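Local structure of methylxanthine N1-demethylase NdmA (Pseudomonas putida, 6ICN) at residues Ser260-Val265 with Arg286-Asp291; Gly218-Val223 with Cys245-Ala250; Val38-Glu43 with Ile167-Pro172. The protein catalyses the NADH-dependent N1-demethylation of caffeine to theobromine and formaldehyde, acting as a Rieske non-haem iron oxygenase in the first step of caffeine breakdown. All coordinates share one frame; numbering follows the deposited sequence.

Interaction 1 (Ser260-Val265 with Arg286-Asp291); sequences SSSLHV and REQSDD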
ATOM      1  N   SER A 260     -20.649  37.720  16.068  1.00 41.64           N
ATOM      2  CA  SER A 260     -21.370  38.166  14.887  1.00 41.42           C
ATOM      3  C   SER A 260     -22.810  38.582  15.153  1.00 42.64           C
ATOM      4  O   SER A 260     -23.457  39.096  14.234  1.00 43.36           O
ATOM      5  CB  SER A 260     -21.371  37.059  13.820  1.00 43.47           C
ATOM      6  OG  SER A 260     -21.929  35.867  14.354  1.00 40.44           O
ATOM      7  N   SER A 261     -23.326  38.371  16.369  1.00 40.24           N
ATOM      8  CA  SER A 261     -24.719  38.680  16.716  1.00 39.27           C
ATOM      9  C   SER A 261     -25.699  38.025  15.744  1.00 41.40           C
ATOM     10  O   SER A 261     -26.650  38.651  15.267  1.00 43.22           O
ATOM     11  CB  SER A 261     -24.948  40.191  16.786  1.00 40.41           C
ATOM     12  OG  SER A 261     -24.289  40.741  17.913  1.00 43.97           O
ATOM     13  N   SER A 262     -25.471  36.740  15.462  1.00 36.01           N
ATOM     14  CA  SER A 262     -26.303  36.019  14.504  1.00 33.01           C
ATOM     15  C   SER A 262     -26.485  34.574  14.956  1.00 30.25           C
ATOM     16  O   SER A 262     -25.689  34.038  15.735  1.00 34.22           O
ATOM     17  CB  SER A 262     -25.696  36.074  13.102  1.00 34.61           C
ATOM     18  OG  SER A 262     -24.334  35.689  13.122  1.00 38.51           O
ATOM     19  N   LEU A 263     -27.548  33.951  14.454  1.00 26.56           N
ATOM     20  CA  LEU A 263     -27.931  32.610  14.884  1.00 25.74           C
ATOM     21  C   LEU A 263     -27.137  31.551  14.120  1.00 26.06           C
ATOM     22  O   LEU A 263     -26.926  31.662  12.911  1.00 25.85           O
ATOM     23  CB  LEU A 263     -29.432  32.401  14.673  1.00 26.84           C
ATOM     24  CG  LEU A 263     -30.028  31.048  15.081  1.00 28.47           C
ATOM     25  CD1 LEU A 263     -29.813  30.782  16.567  1.00 28.69           C
ATOM     26  CD2 LEU A 263     -31.506  30.962  14.722  1.00 31.42           C
ATOM     27  N   HIS A 264     -26.662  30.543  14.849  1.00 24.50           N
ATOM     28  CA  HIS A 264     -25.958  29.395  14.280  1.00 24.59           C
ATOM     29  C   HIS A 264     -26.497  28.167  14.997  1.00 25.62           C
ATOM     30  O   HIS A 264     -26.501  28.134  16.230  1.00 25.94           O
ATOM     31  CB  HIS A 264     -24.435  29.546  14.464  1.00 24.42           C
ATOM     32  CG  HIS A 264     -23.604  28.612  13.630  1.00 24.91           C
ATOM     33  ND1 HIS A 264     -22.930  29.020  12.494  1.00 25.80           N
ATOM     34  CD2 HIS A 264     -23.312  27.298  13.788  1.00 24.68           C
ATOM     35  CE1 HIS A 264     -22.272  27.991  11.983  1.00 26.44           C
ATOM     36  NE2 HIS A 264     -22.483  26.937  12.752  1.00 26.25           N
ATOM     37  N   VAL A 265     -26.994  27.179  14.250  1.00 21.43           N
ATOM     38  CA  VAL A 265     -27.627  26.000  14.836  1.00 20.27           C
ATOM     39  C   VAL A 265     -26.807  24.769  14.469  1.00 22.15           C
ATOM     40  O   VAL A 265     -26.473  24.575  13.295  1.00 20.32           O
ATOM     41  CB  VAL A 265     -29.078  25.828  14.355  1.00 21.86           C
ATOM     42  CG1 VAL A 265     -29.737  24.653  15.061  1.00 22.04           C
ATOM     43  CG2 VAL A 265     -29.880  27.122  14.571  1.00 23.75           C
ATOM     44  N   ARG A 286     -27.137  28.572   9.456  1.00 21.27           N
ATOM     45  CA  ARG A 286     -26.614  29.859   9.883  1.00 21.18           C
ATOM     46  C   ARG A 286     -27.403  30.992   9.255  1.00 22.78           C
ATOM     47  O   ARG A 286     -27.834  30.908   8.099  1.00 22.44           O
ATOM     48  CB  ARG A 286     -25.119  30.015   9.562  1.00 19.61           C
ATOM     49  CG  ARG A 286     -24.753  29.994   8.076  1.00 21.07           C
ATOM     50  CD  ARG A 286     -23.249  29.764   7.973  1.00 23.73           C
ATOM     51  NE  ARG A 286     -22.679  30.113   6.675  1.00 21.07           N
ATOM     52  CZ  ARG A 286     -22.669  29.310   5.619  1.00 19.51           C
ATOM     53  NH1 ARG A 286     -23.232  28.105   5.682  1.00 20.30           N
ATOM     54  NH2 ARG A 286     -22.080  29.709   4.492  1.00 19.01           N
ATOM     55  N   GLU A 287     -27.575  32.050  10.047  1.00 23.00           N
ATOM     56  CA  GLU A 287     -28.279  33.249   9.609  1.00 27.49           C
ATOM     57  C   GLU A 287     -27.406  34.101   8.696  1.00 27.70           C
ATOM     58  O   GLU A 287     -27.865  34.577   7.649  1.00 28.63           O
ATOM     59  CB  GLU A 287     -28.717  34.039  10.843  1.00 26.35           C
ATOM     60  CG  GLU A 287     -29.540  35.264  10.547  1.00 29.94           C
ATOM     61  CD  GLU A 287     -29.940  35.983  11.826  1.00 40.30           C
ATOM     62  OE1 GLU A 287     -29.324  35.716  12.887  1.00 35.93           O
ATOM     63  OE2 GLU A 287     -30.874  36.809  11.766  1.00 44.56           O
ATOM     64  N   GLN A 288     -26.141  34.296   9.076  1.00 25.62           N
ATOM     65  CA  GLN A 288     -25.165  34.992   8.234  1.00 28.93           C
ATOM     66  C   GLN A 288     -24.562  33.969   7.280  1.00 27.95           C
ATOM     67  O   GLN A 288     -23.730  33.151   7.680  1.00 28.11           O
ATOM     68  CB  GLN A 288     -24.096  35.663   9.091  1.00 31.26           C
ATOM     69  CG  GLN A 288     -24.549  36.975   9.724  1.00 40.34           C
ATOM     70  CD  GLN A 288     -23.453  37.644  10.539  1.00 42.97           C
ATOM     71  OE1 GLN A 288     -22.335  37.127  10.649  1.00 44.69           O
ATOM     72  NE2 GLN A 288     -23.767  38.804  11.119  1.00 47.35           N
ATOM     73  N   SER A 289     -24.981  33.999   6.013  1.00 28.07           N
ATOM     74  CA  SER A 289     -24.664  32.901   5.107  1.00 28.90           C
ATOM     75  C   SER A 289     -24.018  33.371   3.806  1.00 27.76           C
ATOM     76  O   SER A 289     -23.990  32.611   2.827  1.00 31.68           O
ATOM     77  CB  SER A 289     -25.912  32.081   4.794  1.00 27.84           C
ATOM     78  OG  SER A 289     -26.909  32.861   4.144  1.00 31.66           O
ATOM     79  N   ASP A 290     -23.499  34.598   3.763  1.00 31.51           N
ATOM     80  CA  ASP A 290     -22.802  35.058   2.568  1.00 33.89           C
ATOM     81  C   ASP A 290     -21.365  34.544   2.504  1.00 32.57           C
ATOM     82  O   ASP A 290     -20.713  34.686   1.464  1.00 34.00           O
ATOM     83  CB  ASP A 290     -22.813  36.587   2.521  1.00 35.22           C
ATOM     84  CG  ASP A 290     -22.352  37.215   3.847  1.00 47.03           C
ATOM     85  OD1 ASP A 290     -22.905  36.901   4.911  1.00 50.15           O
ATOM     86  OD2 ASP A 290     -21.383  38.007   3.778  1.00 55.84           O
ATOM     87  N   ASP A 291     -20.868  33.921   3.573  1.00 27.05           N
ATOM     88  CA  ASP A 291     -19.516  33.395   3.616  1.00 25.02           C
ATOM     89  C   ASP A 291     -19.493  31.972   3.064  1.00 23.43           C
ATOM     90  O   ASP A 291     -20.510  31.423   2.640  1.00 21.79           O
ATOM     91  CB  ASP A 291     -18.992  33.443   5.044  1.00 21.99           C
ATOM     92  CG  ASP A 291     -19.910  32.717   6.027  1.00 21.70           C
ATOM     93  OD1 ASP A 291     -20.935  32.139   5.600  1.00 22.37           O
ATOM     94  OD2 ASP A 291     -19.596  32.730   7.228  1.00 24.42           O
TER
HETATM   95  O   HOH W   1     -24.884  33.243  11.729  1.00 26.99           O

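Interaction 2 (Gly218-Val223 with Cys245-Ala250); sequences GQFRFV and CSMPFA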
ATOM      1  N   GLY A 218     -40.107  14.470  25.897  1.00 25.17           N
ATOM      2  CA  GLY A 218     -39.040  13.556  25.526  1.00 25.10           C
ATOM      3  C   GLY A 218     -37.735  14.226  25.152  1.00 23.57           C
ATOM      4  O   GLY A 218     -36.884  13.590  24.508  1.00 22.32           O
ATOM      5  N   GLN A 219     -37.551  15.485  25.540  1.00 22.51           N
ATOM      6  CA  GLN A 219     -36.349  16.253  25.261  1.00 22.39           C
ATOM      7  C   GLN A 219     -35.736  16.749  26.560  1.00 25.03           C
ATOM      8  O   GLN A 219     -36.454  17.101  27.501  1.00 24.71           O
ATOM      9  CB  GLN A 219     -36.649  17.459  24.365  1.00 23.45           C
ATOM     10  CG  GLN A 219     -37.496  17.118  23.142  1.00 24.90           C
ATOM     11  CD  GLN A 219     -38.104  18.352  22.507  1.00 24.61           C
ATOM     12  OE1 GLN A 219     -38.171  19.412  23.127  1.00 27.19           O
ATOM     13  NE2 GLN A 219     -38.549  18.220  21.265  1.00 32.04           N
ATOM     14  N   PHE A 220     -34.405  16.787  26.611  1.00 20.25           N
ATOM     15  CA  PHE A 220     -33.710  17.558  27.629  1.00 22.35           C
ATOM     16  C   PHE A 220     -33.520  18.976  27.110  1.00 26.44           C
ATOM     17  O   PHE A 220     -33.022  19.172  25.994  1.00 25.95           O
ATOM     18  CB  PHE A 220     -32.355  16.926  27.963  1.00 21.86           C
ATOM     19  CG  PHE A 220     -32.279  16.312  29.339  1.00 21.99           C
ATOM     20  CD1 PHE A 220     -32.962  16.877  30.408  1.00 25.42           C
ATOM     21  CD2 PHE A 220     -31.496  15.186  29.572  1.00 25.36           C
ATOM     22  CE1 PHE A 220     -32.881  16.319  31.685  1.00 28.19           C
ATOM     23  CE2 PHE A 220     -31.417  14.617  30.853  1.00 24.42           C
ATOM     24  CZ  PHE A 220     -32.113  15.186  31.900  1.00 26.28           C
ATOM     25  N   ARG A 221     -33.909  19.969  27.914  1.00 23.66           N
ATOM     26  CA  ARG A 221     -33.741  21.370  27.554  1.00 23.30           C
ATOM     27  C   ARG A 221     -32.908  22.074  28.614  1.00 27.40           C
ATOM     28  O   ARG A 221     -33.183  21.941  29.815  1.00 28.10           O
ATOM     29  CB  ARG A 221     -35.096  22.071  27.395  1.00 26.72           C
ATOM     30  CG  ARG A 221     -35.993  21.425  26.354  1.00 29.22           C
ATOM     31  CD  ARG A 221     -37.132  22.323  25.973  1.00 34.09           C
ATOM     32  NE  ARG A 221     -38.015  21.659  25.027  1.00 33.84           N
ATOM     33  CZ  ARG A 221     -39.080  22.233  24.481  1.00 39.94           C
ATOM     34  NH1 ARG A 221     -39.383  23.487  24.793  1.00 42.73           N
ATOM     35  NH2 ARG A 221     -39.833  21.559  23.622  1.00 37.57           N
ATOM     36  N   PHE A 222     -31.888  22.811  28.173  1.00 26.55           N
ATOM     37  CA  PHE A 222     -31.047  23.579  29.087  1.00 26.81           C
ATOM     38  C   PHE A 222     -30.282  24.642  28.301  1.00 29.48           C
ATOM     39  O   PHE A 222     -30.086  24.519  27.087  1.00 26.12           O
ATOM     40  CB  PHE A 222     -30.093  22.675  29.897  1.00 24.65           C
ATOM     41  CG  PHE A 222     -29.297  21.675  29.067  1.00 22.56           C
ATOM     42  CD1 PHE A 222     -29.817  20.417  28.774  1.00 23.55           C
ATOM     43  CD2 PHE A 222     -28.019  21.983  28.640  1.00 23.53           C
ATOM     44  CE1 PHE A 222     -29.070  19.491  28.026  1.00 24.16           C
ATOM     45  CE2 PHE A 222     -27.259  21.072  27.892  1.00 21.55           C
ATOM     46  CZ  PHE A 222     -27.790  19.829  27.581  1.00 20.14           C
ATOM     47  N   VAL A 223     -29.865  25.698  29.014  1.00 28.72           N
ATOM     48  CA  VAL A 223     -29.235  26.880  28.425  1.00 28.95           C
ATOM     49  C   VAL A 223     -27.908  27.171  29.124  1.00 35.65           C
ATOM     50  O   VAL A 223     -27.798  27.039  30.349  1.00 39.51           O
ATOM     51  CB  VAL A 223     -30.178  28.102  28.499  1.00 33.07           C
ATOM     52  CG1 VAL A 223     -29.520  29.346  27.911  1.00 36.84           C
ATOM     53  CG2 VAL A 223     -31.489  27.805  27.788  1.00 34.90           C
ATOM     54  N   CYS A 245     -32.523  18.499  23.381  1.00 20.70           N
ATOM     55  CA  CYS A 245     -31.920  17.191  23.126  1.00 21.50           C
ATOM     56  C   CYS A 245     -33.022  16.145  23.079  1.00 20.74           C
ATOM     57  O   CYS A 245     -33.512  15.708  24.124  1.00 22.71           O
ATOM     58  CB  CYS A 245     -30.888  16.851  24.195  1.00 20.49           C
ATOM     59  SG  CYS A 245     -29.579  18.094  24.391  1.00 22.60           S
ATOM     60  N   SER A 246     -33.412  15.745  21.868  1.00 18.01           N
ATOM     61  CA  SER A 246     -34.403  14.680  21.698  1.00 18.25           C
ATOM     62  C   SER A 246     -33.797  13.346  22.121  1.00 21.85           C
ATOM     63  O   SER A 246     -32.857  12.853  21.490  1.00 20.06           O
ATOM     64  CB  SER A 246     -34.879  14.624  20.249  1.00 18.24           C
ATOM     65  OG  SER A 246     -35.545  15.822  19.885  1.00 19.85           O
ATOM     66  N   MET A 247     -34.322  12.754  23.190  1.00 19.13           N
ATOM     67  CA  MET A 247     -33.724  11.520  23.717  1.00 18.61           C
ATOM     68  C   MET A 247     -33.914  10.390  22.736  1.00 20.04           C
ATOM     69  O   MET A 247     -34.984  10.282  22.129  1.00 21.86           O
ATOM     70  CB  MET A 247     -34.320  11.151  25.084  1.00 19.90           C
ATOM     71  CG  MET A 247     -33.988  12.185  26.154  1.00 18.78           C
ATOM     72  SD  MET A 247     -32.222  12.119  26.603  1.00 22.23           S
ATOM     73  CE  MET A 247     -32.192  10.598  27.500  1.00 21.65           C
ATOM     74  N   PRO A 248     -32.908   9.514  22.598  1.00 17.43           N
ATOM     75  CA  PRO A 248     -31.660   9.448  23.375  1.00 17.22           C
ATOM     76  C   PRO A 248     -30.418  10.098  22.775  1.00 20.74           C
ATOM     77  O   PRO A 248     -29.488  10.346  23.533  1.00 18.98           O
ATOM     78  CB  PRO A 248     -31.407   7.949  23.483  1.00 19.12           C
ATOM     79  CG  PRO A 248     -31.998   7.382  22.221  1.00 21.24           C
ATOM     80  CD  PRO A 248     -33.155   8.270  21.843  1.00 18.39           C
ATOM     81  N   PHE A 249     -30.346  10.329  21.460  1.00 17.96           N
ATOM     82  CA  PHE A 249     -29.041  10.628  20.870  1.00 18.00           C
ATOM     83  C   PHE A 249     -28.977  11.891  20.024  1.00 21.61           C
ATOM     84  O   PHE A 249     -27.920  12.166  19.438  1.00 24.24           O
ATOM     85  CB  PHE A 249     -28.564   9.444  20.012  1.00 19.78           C
ATOM     86  CG  PHE A 249     -28.388   8.164  20.780  1.00 15.55           C
ATOM     87  CD1 PHE A 249     -27.746   8.149  22.020  1.00 16.60           C
ATOM     88  CD2 PHE A 249     -28.861   6.974  20.262  1.00 15.76           C
ATOM     89  CE1 PHE A 249     -27.609   6.958  22.730  1.00 16.74           C
ATOM     90  CE2 PHE A 249     -28.724   5.773  20.958  1.00 18.45           C
ATOM     91  CZ  PHE A 249     -28.091   5.772  22.211  1.00 18.20           C
ATOM     92  N   ALA A 250     -30.049  12.657  19.916  1.00 18.20           N
ATOM     93  CA  ALA A 250     -30.056  13.828  19.046  1.00 20.23           C
ATOM     94  C   ALA A 250     -29.891  15.096  19.865  1.00 23.09           C
ATOM     95  O   ALA A 250     -30.532  15.251  20.907  1.00 27.03           O
ATOM     96  CB  ALA A 250     -31.347  13.896  18.236  1.00 21.87           C
TER
HETATM   97  O   HOH W   2     -37.444  11.504  22.237  1.00 29.31           O
HETATM   98  O   HOH W   3     -38.466  15.476  20.065  1.00 31.71           O

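Interaction 3 (Val38-Glu43 with Ile167-Pro172); sequences VCTVTE and IVIQEP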
ATOM      1  N   VAL A  38     -29.949   6.659   9.632  1.00 13.75           N
ATOM      2  CA  VAL A  38     -29.068   5.614   9.125  1.00 13.97           C
ATOM      3  C   VAL A  38     -28.222   6.075   7.955  1.00 15.34           C
ATOM      4  O   VAL A  38     -27.157   5.479   7.716  1.00 16.30           O
ATOM      5  CB  VAL A  38     -29.851   4.342   8.749  1.00 17.19           C
ATOM      6  CG1 VAL A  38     -30.494   3.749  10.019  1.00 15.47           C
ATOM      7  CG2 VAL A  38     -30.916   4.624   7.654  1.00 17.13           C
ATOM      8  N   CYS A  39     -28.628   7.117   7.251  1.00 15.80           N
ATOM      9  CA  CYS A  39     -27.870   7.628   6.119  1.00 15.82           C
ATOM     10  C   CYS A  39     -28.439   8.984   5.756  1.00 15.69           C
ATOM     11  O   CYS A  39     -29.539   9.343   6.189  1.00 16.87           O
ATOM     12  CB  CYS A  39     -27.936   6.667   4.925  1.00 15.78           C
ATOM     13  SG  CYS A  39     -29.593   6.461   4.176  1.00 17.05           S
ATOM     14  N   THR A  40     -27.661   9.752   4.998  1.00 16.51           N
ATOM     15  CA  THR A  40     -28.223  10.933   4.360  1.00 15.40           C
ATOM     16  C   THR A  40     -28.956  10.524   3.086  1.00 16.27           C
ATOM     17  O   THR A  40     -28.710   9.454   2.512  1.00 15.97           O
ATOM     18  CB  THR A  40     -27.142  11.955   3.994  1.00 18.32           C
ATOM     19  OG1 THR A  40     -26.283  11.401   2.982  1.00 17.78           O
ATOM     20  CG2 THR A  40     -26.309  12.338   5.225  1.00 17.11           C
ATOM     21  N   VAL A  41     -29.885  11.388   2.662  1.00 16.44           N
ATOM     22  CA  VAL A  41     -30.535  11.191   1.364  1.00 14.29           C
ATOM     23  C   VAL A  41     -29.489  11.152   0.261  1.00 17.14           C
ATOM     24  O   VAL A  41     -29.539  10.298  -0.635  1.00 16.35           O
ATOM     25  CB  VAL A  41     -31.595  12.283   1.116  1.00 16.79           C
ATOM     26  CG1 VAL A  41     -32.145  12.192  -0.324  1.00 20.04           C
ATOM     27  CG2 VAL A  41     -32.746  12.125   2.116  1.00 18.81           C
ATOM     28  N   THR A  42     -28.480  12.023   0.362  1.00 17.68           N
ATOM     29  CA  THR A  42     -27.363  12.024  -0.583  1.00 17.43           C
ATOM     30  C   THR A  42     -26.681  10.655  -0.659  1.00 16.38           C
ATOM     31  O   THR A  42     -26.435  10.134  -1.759  1.00 16.24           O
ATOM     32  CB  THR A  42     -26.379  13.124  -0.194  1.00 17.82           C
ATOM     33  OG1 THR A  42     -27.002  14.392  -0.457  1.00 20.36           O
ATOM     34  CG2 THR A  42     -25.086  13.011  -1.021  1.00 21.38           C
ATOM     35  N   GLU A  43     -26.402  10.030   0.494  1.00 16.57           N
ATOM     36  CA  GLU A  43     -25.823   8.686   0.465  1.00 17.94           C
ATOM     37  C   GLU A  43     -26.729   7.691  -0.252  1.00 15.53           C
ATOM     38  O   GLU A  43     -26.253   6.858  -1.033  1.00 16.70           O
ATOM     39  CB  GLU A  43     -25.542   8.195   1.887  1.00 15.23           C
ATOM     40  CG  GLU A  43     -24.340   8.802   2.538  1.00 21.48           C
ATOM     41  CD  GLU A  43     -24.141   8.246   3.930  1.00 25.08           C
ATOM     42  OE1 GLU A  43     -25.075   8.362   4.741  1.00 19.44           O
ATOM     43  OE2 GLU A  43     -23.054   7.689   4.213  1.00 32.30           O
ATOM     44  N   ILE A 167     -28.907  26.012   5.390  1.00 22.06           N
ATOM     45  CA  ILE A 167     -28.655  24.711   6.018  1.00 20.21           C
ATOM     46  C   ILE A 167     -27.618  23.944   5.205  1.00 20.56           C
ATOM     47  O   ILE A 167     -27.731  23.852   3.978  1.00 22.34           O
ATOM     48  CB  ILE A 167     -29.952  23.896   6.133  1.00 21.34           C
ATOM     49  CG1 ILE A 167     -30.961  24.624   7.030  1.00 25.78           C
ATOM     50  CG2 ILE A 167     -29.662  22.491   6.650  1.00 24.59           C
ATOM     51  CD1 ILE A 167     -32.305  23.921   7.124  1.00 25.40           C
ATOM     52  N   VAL A 168     -26.627  23.360   5.892  1.00 17.48           N
ATOM     53  CA  VAL A 168     -25.620  22.497   5.279  1.00 17.53           C
ATOM     54  C   VAL A 168     -25.645  21.144   5.984  1.00 16.89           C
ATOM     55  O   VAL A 168     -25.534  21.080   7.217  1.00 18.15           O
ATOM     56  CB  VAL A 168     -24.212  23.120   5.369  1.00 17.67           C
ATOM     57  CG1 VAL A 168     -23.141  22.110   4.915  1.00 19.09           C
ATOM     58  CG2 VAL A 168     -24.135  24.429   4.572  1.00 21.85           C
ATOM     59  N   ILE A 169     -25.798  20.074   5.211  1.00 17.36           N
ATOM     60  CA  ILE A 169     -25.752  18.701   5.717  1.00 16.42           C
ATOM     61  C   ILE A 169     -24.347  18.166   5.471  1.00 18.46           C
ATOM     62  O   ILE A 169     -23.936  17.985   4.317  1.00 19.93           O
ATOM     63  CB  ILE A 169     -26.792  17.810   5.024  1.00 18.05           C
ATOM     64  CG1 ILE A 169     -28.208  18.384   5.199  1.00 20.90           C
ATOM     65  CG2 ILE A 169     -26.705  16.358   5.553  1.00 19.06           C
ATOM     66  CD1 ILE A 169     -29.264  17.732   4.268  1.00 22.29           C
ATOM     67  N   GLN A 170     -23.622  17.863   6.536  1.00 16.67           N
ATOM     68  CA  GLN A 170     -22.273  17.346   6.313  1.00 18.79           C
ATOM     69  C   GLN A 170     -22.293  15.857   5.972  1.00 20.36           C
ATOM     70  O   GLN A 170     -23.273  15.144   6.199  1.00 20.21           O
ATOM     71  CB  GLN A 170     -21.388  17.596   7.532  1.00 19.43           C
ATOM     72  CG  GLN A 170     -21.141  19.061   7.764  1.00 20.03           C
ATOM     73  CD  GLN A 170     -19.848  19.366   8.509  1.00 18.79           C
ATOM     74  OE1 GLN A 170     -19.596  20.507   8.850  1.00 19.67           O
ATOM     75  NE2 GLN A 170     -19.023  18.346   8.749  1.00 24.21           N
ATOM     76  N   GLU A 171     -21.184  15.390   5.405  1.00 19.85           N
ATOM     77  CA  GLU A 171     -21.036  13.957   5.228  1.00 18.31           C
ATOM     78  C   GLU A 171     -20.935  13.279   6.595  1.00 16.20           C
ATOM     79  O   GLU A 171     -20.366  13.844   7.529  1.00 21.23           O
ATOM     80  CB  GLU A 171     -19.801  13.656   4.391  1.00 24.57           C
ATOM     81  CG  GLU A 171     -20.042  14.000   2.916  1.00 29.86           C
ATOM     82  CD  GLU A 171     -18.812  13.871   2.054  1.00 42.46           C
ATOM     83  OE1 GLU A 171     -17.744  13.480   2.574  1.00 39.57           O
ATOM     84  OE2 GLU A 171     -18.932  14.157   0.844  1.00 43.44           O
ATOM     85  N   PRO A 172     -21.448  12.062   6.729  1.00 17.52           N
ATOM     86  CA  PRO A 172     -21.346  11.375   8.026  1.00 17.00           C
ATOM     87  C   PRO A 172     -19.898  11.095   8.398  1.00 19.50           C
ATOM     88  O   PRO A 172     -19.033  10.940   7.533  1.00 18.46           O
ATOM     89  CB  PRO A 172     -22.137  10.077   7.826  1.00 21.61           C
ATOM     90  CG  PRO A 172     -22.429   9.984   6.358  1.00 30.59           C
ATOM     91  CD  PRO A 172     -22.296  11.345   5.760  1.00 21.79           C
TER

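Interaction 1 (Ser260-Val265 with Arg286-Asp291)
Leu263 and Glu287 hold each other by two bonds. The backbone N of Leu263 gives its hydrogen to Glu287 OE1 at 3.0 Å, nearly straight at 161°, where a regular sheet would have used a backbone carbonyl. Glu287 N answers into Leu263 O, also at 3.0 Å. The carboxylate gets there because Glu287 has CG anti to its N (chi1 -176°) and a chain that runs out straight beyond it.

Leu263 O has a second donor in a water, 2.8 Å away, and the same water accepts from Gln288 N and is bonded to Ser262 OG. That hydroxyl is shared further with Ser260 OG at 2.7 Å, while the flat amide of Gln288 lies against it, CD 3.4 Å from Ser262 OG.

The side chains of His264 and Arg286 lie side by side and point the same way, Arg286 CB 3.8 Å from His264 ND1. Beyond this the guanidinium turns to its own loop, where NE and NH2 both grip Asp291 OD1 side-on in a salt bridge; NH1 pairs with Asp293. His264 and Arg286 form a non-hydrogen-bonded antiparallel pair, the last rung of the neighbouring strands 263-274 and 277-286 in the catalytic-domain sheet of a Rieske oxygenase.

Interaction 2 (Gly218-Val223 with Cys245-Ala250)
Two sulfur atoms sit obliquely by two phenylalanine rings: Cys245 SG is 4.9 Å from the centroid of the Phe222 ring, and Met247 SD lies 5.4 Å from that of Phe220, a Met-aromatic contact. Cys245 SG comes nearest at Phe222 CE1, 3.9 Å away. Met247 bends at chi2 (-71°), which brings SD toward Phe220, while CB and CG lie along Gly218 O. Trp338, from helix 330-348, meets the Phe220 ring edge-to-face and also packs on Met247.

The backbones beneath are the start of strand 219-225 and the end of strand 239-246, antiparallel neighbours in the seven-stranded sheet of the catalytic domain. Phe220 and Cys245 make the hydrogen-bonded pair, with Cys245 N to Phe220 O at 2.7 Å, and Met247 N extends the ladder to Gly218 O. A cis peptide before Pro248 follows directly.

On the other face, Gln219 OE1 takes two hydrogens from Arg221, NE at 2.9 Å and NH2 at 2.8 Å, with OE1 close to the guanidinium plane, at its edge. Its NE2 reaches a water that is also bonded to Ser246 OG, a hydroxyl held by Tyr156 N. A leucine in place of Gln219 would probably leave the Arg221 guanidinium freer to swing and that water without its amide donor.

Interaction 3 (Val38-Glu43 with Ile167-Pro172)
Thr40 and Glu43, which form a capping box at the start of helix 41-47, meet Ile169 and Pro172 on the outermost strand 166-175 of the catalytic-domain sheet. The contact thus joins the Rieske domain to the catalytic domain. In the box, Glu43 N donates to Thr40 OG1, and Thr40 N returns a bond to Glu43 OE1 at 2.9 Å, taken by the anti lone pair.

With OG1 committed to the cap (chi1 66°), the other branch of Thr40, CG2, faces across the contact. That methyl slides past Ile169, 4.1 Å from its CG2, and has Pro172 CD at 4.2 Å on an oblique approach.

Glu43 can be followed outward. CB leads to a CG anti to the carbonyl carbon (chi1 -76°), and the chain continues straight to CD; these first two carbons make no close approach to the opposing strand. CD is the first to arrive, 3.4 Å from Pro172 CG. OE1 carries the bond from the Thr40 amide and a salt bridge from Lys279 NZ, a lysine that Pro172 also packs on and whose charge probably favours an ionised Glu43. OE2 is the oxygen closest to the proline ring, 3.2 Å from Pro172 CG.

All three contacts reach the same seven-stranded sheet, but at different places. Interaction 2 is the buried one; interactions 1 and 3 are only partly buried. Interactions 1 and 2 each join antiparallel neighbours within the catalytic domain, the first where the strands run out into loops, so carboxylate and water share the bonding there, the second with a backbone ladder flanked by sulfur and rings. Interaction 3 instead crosses between domains, by methyl and proline packing beside a helix cap. Interactions 1 and 3 touch, Arg286 NH1 lying 3.9 Å from Val168 CG2, whereas interaction 2 stays about 11 Å from each by nearest atoms.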